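PDB 3PWX: putative flagellar hook-associated protein from Vibrio parahaemolyticus, which probably serves as a structural component of the bacterial flagellum. Local coordinates for residues R55-W60 with T76-Y81; S101-D106 with E120-V125. One frame throughout, in Å; residues are numbered along the deposited sequence.

Contact 1: residues R55-W60 with T76-Y81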
loop_
_atom_site.group_PDB
_atom_site.type_symbol
_atom_site.label_atom_id
_atom_site.label_comp_id
_atom_site.label_asym_id
_atom_site.label_seq_id
_atom_site.Cartn_x
_atom_site.Cartn_y
_atom_site.Cartn_z
ATOM N N ARG A 55 8.922 -18.430 28.872
ATOM C CA ARG A 55 10.349 -18.270 29.121
ATOM C C ARG A 55 10.742 -18.307 30.637
ATOM O O ARG A 55 11.799 -18.811 30.997
ATOM C CB ARG A 55 10.810 -17.016 28.483
ATOM C CG ARG A 55 12.237 -16.957 28.160
ATOM C CD ARG A 55 12.462 -15.492 27.910
ATOM N NE ARG A 55 13.804 -15.126 27.477
ATOM C CZ ARG A 55 14.671 -14.395 28.187
ATOM N NH1 ARG A 55 14.359 -13.951 29.417
ATOM N NH2 ARG A 55 15.850 -14.101 27.632
ATOM N N ASP A 56 9.876 -17.794 31.503
ATOM C CA ASP A 56 10.121 -17.747 32.921
ATOM C C ASP A 56 10.142 -19.145 33.553
ATOM O O ASP A 56 10.882 -19.404 34.530
ATOM C CB ASP A 56 9.027 -16.921 33.578
ATOM C CG ASP A 56 9.191 -15.428 33.355
ATOM O OD1 ASP A 56 10.237 -14.932 32.851
ATOM O OD2 ASP A 56 8.222 -14.732 33.688
ATOM N N ILE A 57 9.315 -20.023 32.988
ATOM C CA ILE A 57 9.203 -21.415 33.406
ATOM C C ILE A 57 10.427 -22.226 32.990
ATOM O O ILE A 57 11.007 -22.971 33.807
ATOM C CB ILE A 57 7.927 -22.080 32.830
ATOM C CG1 ILE A 57 6.670 -21.553 33.536
ATOM C CG2 ILE A 57 8.029 -23.595 32.901
ATOM C CD1 ILE A 57 5.396 -21.766 32.724
ATOM N N VAL A 58 10.796 -22.111 31.718
ATOM C CA VAL A 58 12.056 -22.646 31.250
ATOM C C VAL A 58 13.224 -22.115 32.105
ATOM O O VAL A 58 14.042 -22.912 32.579
ATOM C CB VAL A 58 12.262 -22.334 29.789
ATOM C CG1 VAL A 58 13.640 -22.762 29.334
ATOM C CG2 VAL A 58 11.180 -23.034 28.985
ATOM N N LEU A 59 13.274 -20.793 32.327
ATOM C CA LEU A 59 14.296 -20.193 33.186
ATOM C C LEU A 59 14.399 -20.834 34.602
ATOM O O LEU A 59 15.503 -21.193 35.029
ATOM C CB LEU A 59 14.182 -18.665 33.239
ATOM C CG LEU A 59 14.558 -17.861 31.974
ATOM C CD1 LEU A 59 14.249 -16.413 32.190
ATOM C CD2 LEU A 59 16.007 -18.015 31.491
ATOM N N TRP A 60 13.273 -21.006 35.311
ATOM C CA TRP A 60 13.336 -21.672 36.613
ATOM C C TRP A 60 13.645 -23.148 36.447
ATOM O O TRP A 60 14.669 -23.620 36.942
ATOM C CB TRP A 60 12.095 -21.493 37.497
ATOM C CG TRP A 60 12.479 -21.803 38.953
ATOM C CD1 TRP A 60 12.954 -23.001 39.437
ATOM C CD2 TRP A 60 12.471 -20.897 40.080
ATOM N NE1 TRP A 60 13.232 -22.901 40.779
ATOM C CE2 TRP A 60 12.947 -21.628 41.207
ATOM C CE3 TRP A 60 12.106 -19.547 40.250
ATOM C CZ2 TRP A 60 13.065 -21.054 42.493
ATOM C CZ3 TRP A 60 12.222 -18.974 41.527
ATOM C CH2 TRP A 60 12.699 -19.732 42.633
ATOM N N THR A 76 2.445 -28.888 32.600
ATOM C CA THR A 76 1.088 -28.417 32.342
ATOM C C THR A 76 1.028 -26.922 32.000
ATOM O O THR A 76 0.302 -26.519 31.067
ATOM C CB THR A 76 0.214 -28.679 33.583
ATOM O OG1 THR A 76 0.327 -30.060 33.928
ATOM C CG2 THR A 76 -1.257 -28.324 33.371
ATOM N N GLU A 77 1.758 -26.094 32.745
ATOM C CA GLU A 77 1.739 -24.665 32.464
ATOM C C GLU A 77 2.431 -24.302 31.138
ATOM O O GLU A 77 1.971 -23.379 30.441
ATOM C CB GLU A 77 2.263 -23.849 33.642
ATOM C CG GLU A 77 1.277 -23.733 34.819
ATOM C CD GLU A 77 0.411 -22.464 34.742
ATOM O OE1 GLU A 77 -0.379 -22.312 33.765
ATOM O OE2 GLU A 77 0.525 -21.613 35.664
ATOM N N LEU A 78 3.487 -25.043 30.769
ATOM C CA LEU A 78 4.081 -24.893 29.432
ATOM C C LEU A 78 3.077 -25.228 28.361
ATOM O O LEU A 78 2.834 -24.389 27.461
ATOM C CB LEU A 78 5.342 -25.710 29.216
ATOM C CG LEU A 78 6.624 -25.185 29.865
ATOM C CD1 LEU A 78 7.703 -26.263 29.741
ATOM C CD2 LEU A 78 7.115 -23.802 29.311
ATOM N N LYS A 79 2.459 -26.397 28.474
ATOM C CA LYS A 79 1.404 -26.775 27.558
ATOM C C LYS A 79 0.270 -25.763 27.487
ATOM O O LYS A 79 -0.310 -25.630 26.450
ATOM C CB LYS A 79 0.854 -28.163 27.859
ATOM C CG LYS A 79 1.718 -29.344 27.373
ATOM C CD LYS A 79 1.110 -30.682 27.887
ATOM C CE LYS A 79 2.008 -31.889 27.611
ATOM N NZ LYS A 79 1.498 -33.191 28.217
ATOM N N SER A 80 -0.022 -25.042 28.566
ATOM C CA SER A 80 -1.048 -23.991 28.557
ATOM C C SER A 80 -0.744 -22.820 27.683
ATOM O O SER A 80 -1.608 -22.414 26.900
ATOM C CB SER A 80 -1.284 -23.406 29.926
ATOM O OG SER A 80 -2.554 -23.813 30.321
ATOM N N TYR A 81 0.458 -22.272 27.854
ATOM C CA TYR A 81 0.940 -21.132 27.070
ATOM C C TYR A 81 1.176 -21.538 25.606
ATOM O O TYR A 81 0.861 -20.786 24.698
ATOM C CB TYR A 81 2.172 -20.491 27.737
ATOM C CG TYR A 81 1.847 -19.938 29.133
ATOM C CD1 TYR A 81 0.919 -18.906 29.270
ATOM C CD2 TYR A 81 2.417 -20.461 30.288
ATOM C CE1 TYR A 81 0.588 -18.369 30.501
ATOM C CE2 TYR A 81 2.078 -19.929 31.567
ATOM C CZ TYR A 81 1.160 -18.863 31.633
ATOM O OH TYR A 81 0.749 -18.266 32.777
#
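Ile57 and Leu78 join the two N-terminal helices of a flagellin-family helical bundle, the long helix 7-61 and the shorter helix 71-89 that follows it in the chain. The segments run nearly antiparallel, at 154°, with axes 10.2 Å apart, and they meet through side chains, with no hydrogen bond between them. Ile57 carries most of the contact, and its two branches divide the work. Chi1 of -72° sets CG1 anti to the carbonyl carbon, which leaves CG2 anti to the backbone N; this methyl lies 3.7 Å from Leu78 CG and equally near CD2, the two side chains lying alongside and pointing opposite ways. The other branch ends in CD1, which lies 3.9 Å from Glu77 CB and 4.0 Å from Tyr81 CE2. It meets the tyrosine ring at its edge, near the ring plane, while the bent chain of Glu77 carries the carboxylate away. This is the helical hairpin of the flagellin N-terminal region, and helix 154-166 packs on the pair, with Val58 and Leu78 both touching Ile158. Val58 adds a looser touch, its CG2 4.1 Å from Leu78 CD2, the two side chains meeting roughly perpendicular. Tyr81 also packs against Ser50, Ser53 and Met54 of helix 7-61.

Contact 2: residues S101-D106 with E120-V125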
loop_
_atom_site.group_PDB
_atom_site.type_symbol
_atom_site.label_atom_id
_atom_site.label_comp_id
_atom_site.label_asym_id
_atom_site.label_seq_id
_atom_site.Cartn_x
_atom_site.Cartn_y
_atom_site.Cartn_z
ATOM N N SER A 101 -3.701 -16.105 8.517
ATOM C CA SER A 101 -3.423 -17.080 7.487
ATOM C C SER A 101 -2.966 -16.565 6.103
ATOM O O SER A 101 -2.893 -17.350 5.115
ATOM C CB SER A 101 -4.667 -17.979 7.336
ATOM O OG SER A 101 -4.717 -18.895 8.457
ATOM N N GLY A 102 -2.638 -15.293 5.975
ATOM C CA GLY A 102 -2.273 -14.841 4.659
ATOM C C GLY A 102 -3.530 -14.860 3.782
ATOM O O GLY A 102 -4.574 -14.435 4.208
ATOM N N THR A 103 -3.461 -15.330 2.535
ATOM C CA THR A 103 -4.682 -15.308 1.698
ATOM C C THR A 103 -5.536 -16.563 1.808
ATOM O O THR A 103 -6.557 -16.666 1.134
ATOM C CB THR A 103 -4.397 -15.108 0.240
ATOM O OG1 THR A 103 -3.324 -15.979 -0.137
ATOM C CG2 THR A 103 -4.073 -13.648 -0.038
ATOM N N LYS A 104 -5.128 -17.515 2.622
ATOM C CA LYS A 104 -5.919 -18.750 2.816
ATOM C C LYS A 104 -6.900 -18.532 4.009
ATOM O O LYS A 104 -6.731 -19.156 5.082
ATOM C CB LYS A 104 -4.997 -19.931 3.111
ATOM C CG LYS A 104 -3.935 -20.303 2.104
ATOM C CD LYS A 104 -3.329 -21.612 2.607
ATOM C CE LYS A 104 -2.291 -22.227 1.698
ATOM N NZ LYS A 104 -2.023 -23.636 2.184
ATOM N N THR A 105 -7.893 -17.653 3.811
ATOM C CA THR A 105 -8.705 -17.047 4.875
ATOM C C THR A 105 -9.650 -18.014 5.591
ATOM O O THR A 105 -10.083 -17.733 6.718
ATOM C CB THR A 105 -9.551 -15.864 4.340
ATOM O OG1 THR A 105 -10.131 -16.248 3.093
ATOM C CG2 THR A 105 -8.688 -14.531 4.077
ATOM N N ASP A 106 -9.983 -19.147 4.954
ATOM C CA ASP A 106 -10.770 -20.199 5.615
ATOM C C ASP A 106 -9.925 -21.353 6.173
ATOM O O ASP A 106 -10.424 -22.350 6.649
ATOM C CB ASP A 106 -11.849 -20.707 4.674
ATOM C CG ASP A 106 -12.773 -19.606 4.236
ATOM O OD1 ASP A 106 -13.528 -19.089 5.086
ATOM O OD2 ASP A 106 -12.732 -19.230 3.041
ATOM N N GLU A 120 0.014 -23.769 8.276
ATOM C CA GLU A 120 -0.702 -23.873 6.985
ATOM C C GLU A 120 -1.131 -22.567 6.373
ATOM O O GLU A 120 -1.519 -22.563 5.226
ATOM C CB GLU A 120 -1.887 -24.808 7.062
ATOM C CG GLU A 120 -1.565 -26.211 6.617
ATOM C CD GLU A 120 -2.417 -27.205 7.374
ATOM O OE1 GLU A 120 -3.413 -26.734 7.986
ATOM O OE2 GLU A 120 -2.096 -28.427 7.403
ATOM N N GLY A 121 -1.047 -21.456 7.105
ATOM C CA GLY A 121 -1.279 -20.147 6.521
ATOM C C GLY A 121 -0.180 -19.941 5.503
ATOM O O GLY A 121 0.841 -20.630 5.605
ATOM N N ASN A 122 -0.368 -19.023 4.545
ATOM C CA ASN A 122 0.701 -18.616 3.650
ATOM C C ASN A 122 1.130 -17.219 4.109
ATOM O O ASN A 122 0.694 -16.769 5.170
ATOM C CB ASN A 122 0.267 -18.693 2.148
ATOM C CG ASN A 122 -0.824 -17.643 1.774
ATOM O OD1 ASN A 122 -0.847 -16.554 2.333
ATOM N ND2 ASN A 122 -1.715 -17.976 0.876
ATOM N N SER A 123 1.959 -16.506 3.342
ATOM C CA SER A 123 2.434 -15.221 3.842
ATOM C C SER A 123 2.105 -14.017 2.933
ATOM O O SER A 123 2.810 -12.956 2.921
ATOM C CB SER A 123 3.903 -15.331 4.200
ATOM O OG SER A 123 4.626 -15.339 3.004
ATOM N N ASP A 124 1.016 -14.183 2.177
ATOM C CA ASP A 124 0.498 -13.176 1.296
ATOM C C ASP A 124 -0.021 -11.954 2.033
ATOM O O ASP A 124 -0.610 -12.061 3.126
ATOM C CB ASP A 124 -0.661 -13.780 0.512
ATOM C CG ASP A 124 -0.195 -14.661 -0.626
ATOM O OD1 ASP A 124 1.019 -14.975 -0.650
ATOM O OD2 ASP A 124 -1.046 -15.050 -1.468
ATOM N N VAL A 125 0.094 -10.800 1.412
ATOM C CA VAL A 125 -0.437 -9.603 2.036
ATOM C C VAL A 125 -1.759 -9.290 1.389
ATOM O O VAL A 125 -1.921 -9.550 0.234
ATOM C CB VAL A 125 0.552 -8.365 1.896
ATOM C CG1 VAL A 125 1.851 -8.696 2.674
ATOM C CG2 VAL A 125 0.861 -8.109 0.471
#
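Asn122 and Thr103 hold each other by two hydrogen bonds, both using the Asn122 side-chain amide, one as acceptor and one as donor. Asn122 OD1 accepts from Thr103 N at 2.9 Å, and ND2 donates to Thr103 OG1 at 2.8 Å, with the hydroxyl oxygen close to the amide plane and the bond fairly straight at 162°. The same hydroxyl donates to Asp124 OD2, 2.8 Å away, meeting the carboxylate from above its plane, so Thr103 OG1 accepts from the amide and donates to the acid, bridging the two. Thr103 CG2 lies against Asp124 CB at 3.5 Å. Asn122 CG sits between the backbone N and the carbonyl carbon (chi1 68°), and OD1 also takes Asp124 N at 3.0 Å, closing an Asx turn. Thr103 N and Asp124 N reach this oxygen from opposite faces of the amide, which helps fix its rotation. The 101-106 side is a type II' beta turn from Ser101 to Lys104. Its second residue, Gly102, has positive phi (69°) and brings its CA to 3.2 Å from Asn122 OD1. At the start of the turn, Asn122 N donates to Ser101 O at 3.1 Å, and Gly121 packs close to Ser101. Lys104 passes CG beside Asn122 ND2 and extends toward the backbone of Glu120, where NZ makes a weak bond to the carbonyl O. Farther out, Ser101 OG is bonded to Thr107 O, Glu120 OE1 to Asn111 ND2, and Asp124 O to Asn139 ND2, tying both loops to adjoining parts of the same chain.

The two contacts follow one another along the chain, with centres 29 Å apart and nearest atoms about 17 Å apart. Both are partly buried and both mix buried with exposed residues, but they hold different elements. Contact 1 lies in the helical bundle, pairing helices 7-61 and 71-89 by apolar packing without a hydrogen bond between the segments. Contact 2 joins two irregular loops flanking the strands 110-111 and 118-119, and relies on backbone and side-chain hydrogen bonds. It also buries more surface, 361 against 193 Å². Contact 1 is remote from the annotated metal site, whereas Ser101 of contact 2 lies about 8 Å, side chain to side chain, from His97, which binds magnesium in a structure of this protein, though not in this chain of the model.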